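Side-chain contact in protein Vng1086c (PDB 2GF4), which is of unknown function, belongs to the uncharacterised family UPF0058 and binds calcium: residues A[16-19]-A[20-23]. Numbering follows the deposited sequence.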
loop_
_atom_site.group_PDB
_atom_site.type_symbol
_atom_site.label_atom_id
_atom_site.label_comp_id
_atom_site.label_asym_id
_atom_site.label_seq_id
_atom_site.Cartn_x
_atom_site.Cartn_y
_atom_site.Cartn_z
ATOM N N ILE A 16 17.532 5.180 -4.842
ATOM C CA ILE A 16 16.527 4.595 -5.748
ATOM C C ILE A 16 15.675 5.741 -6.342
ATOM O O ILE A 16 15.493 5.812 -7.564
ATOM C CB ILE A 16 15.628 3.608 -4.963
ATOM C CG1 ILE A 16 16.434 2.387 -4.511
ATOM C CG2 ILE A 16 14.509 3.168 -5.817
ATOM C CD1 ILE A 16 16.749 1.481 -5.558
ATOM N N LYS A 17 15.151 6.625 -5.487
ATOM C CA LYS A 17 14.351 7.757 -5.932
ATOM C C LYS A 17 15.048 8.571 -7.001
ATOM O O LYS A 17 14.420 8.910 -8.001
ATOM C CB LYS A 17 14.083 8.675 -4.769
ATOM C CG LYS A 17 13.441 9.916 -5.265
ATOM C CD LYS A 17 12.589 10.495 -4.237
ATOM C CE LYS A 17 13.408 11.340 -3.375
ATOM N NZ LYS A 17 14.047 12.417 -4.131
ATOM N N ASP A 18 16.323 8.904 -6.790
ATOM C CA ASP A 18 17.024 9.702 -7.784
ATOM C C ASP A 18 17.176 8.927 -9.067
ATOM O O ASP A 18 17.008 9.508 -10.140
ATOM C CB ASP A 18 18.331 10.189 -7.195
ATOM C CG ASP A 18 18.089 11.259 -6.133
ATOM O OD1 ASP A 18 17.050 11.955 -6.182
ATOM O OD2 ASP A 18 18.920 11.443 -5.239
ATOM N N GLN A 19 17.471 7.629 -8.962
ATOM C CA GLN A 19 17.582 6.722 -10.105
ATOM C C GLN A 19 16.260 6.800 -10.900
ATOM O O GLN A 19 16.290 7.062 -12.102
ATOM C CB GLN A 19 17.760 5.304 -9.578
ATOM C CG GLN A 19 18.088 4.347 -10.670
ATOM C CD GLN A 19 18.219 2.918 -10.210
ATOM O OE1 GLN A 19 17.998 2.583 -9.044
ATOM N NE2 GLN A 19 18.572 2.068 -11.145
ATOM N N PHE A 20 15.115 6.566 -10.232
ATOM C CA PHE A 20 13.795 6.602 -10.869
ATOM C C PHE A 20 13.521 7.944 -11.563
ATOM O O PHE A 20 13.085 7.940 -12.715
ATOM C CB PHE A 20 12.715 6.339 -9.806
ATOM C CG PHE A 20 11.301 6.466 -10.305
ATOM C CD1 PHE A 20 10.610 5.379 -10.824
ATOM C CD2 PHE A 20 10.641 7.683 -10.220
ATOM C CE1 PHE A 20 9.287 5.519 -11.225
ATOM C CE2 PHE A 20 9.325 7.809 -10.622
ATOM C CZ PHE A 20 8.654 6.734 -11.123
ATOM N N LEU A 21 13.793 9.066 -10.887
ATOM C CA LEU A 21 13.521 10.370 -11.476
ATOM C C LEU A 21 14.378 10.607 -12.684
ATOM O O LEU A 21 14.071 11.472 -13.501
ATOM C CB LEU A 21 13.700 11.461 -10.430
ATOM C CG LEU A 21 12.633 11.400 -9.322
ATOM C CD1 LEU A 21 13.113 12.330 -8.286
ATOM C CD2 LEU A 21 11.234 11.795 -9.779
ATOM N N GLY A 22 15.450 9.829 -12.810
ATOM C CA GLY A 22 16.284 9.959 -13.986
ATOM C C GLY A 22 15.719 9.153 -15.159
ATOM O O GLY A 22 16.247 9.272 -16.266
ATOM N N PHE A 23 14.660 8.374 -14.991
ATOM C CA PHE A 23 14.193 7.601 -16.137
ATOM C C PHE A 23 13.388 8.370 -17.171
ATOM O O PHE A 23 13.020 9.533 -16.998
ATOM C CB PHE A 23 13.383 6.392 -15.670
ATOM C CG PHE A 23 14.183 5.372 -14.915
ATOM C CD1 PHE A 23 15.554 5.245 -15.103
ATOM C CD2 PHE A 23 13.563 4.516 -14.039
ATOM C CE1 PHE A 23 16.266 4.291 -14.396
ATOM C CE2 PHE A 23 14.277 3.577 -13.347
ATOM C CZ PHE A 23 15.620 3.459 -13.529
#
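Helix 3-21 keeps its alpha-helical bonds through F20 and L21, and the pattern changes at G22: F20 N gives a nearly straight bond to I16 O (2.8 Å, 171°), L21 N repeats the i to i+4 pattern on K17 O, and G22 N then divides its hydrogen between Q19 O (3.0 Å) and, weakly, D18 O. The shift to i to i+3 partners brings a tighter, 3-10-like bonding pattern, which F23 N continues on F20 O.

The side chains follow this change of course. F23 leaves the helical path, yet its ring swings back and lays one face over the carbonyl of Q19, whose oxygen stands 3.5 Å above the ring plane, displaced toward the CD1–CE1 side. In Q19, CG lies anti to the backbone N (chi1 -171°), which sets it 3.9 Å from F23 CZ at the ring rim. The extended remainder carries the amide on, inclined by 65° to the ring instead of stacking on it, and NE2 makes a weak hydrogen bond to the E8 carbonyl of the second subunit. On another side of the turn, L21 sets CG 3.3 Å from K17 O and touches K17 CG through CD1, while the bent end of K17 brings NZ to a long ion pair with D18 OD1. The F20 ring packs against A65 and M66 of helix 48-71.

The example illustrates how a helix carbonyl near the C-terminal end can lie under an aromatic face: Q19 O accepts a bent, probably modest bond from G22 N, which comes in from above the carbonyl plane (61° out of it), while the F23 ring lies across the oxygen, probably limiting the approach of water from that side.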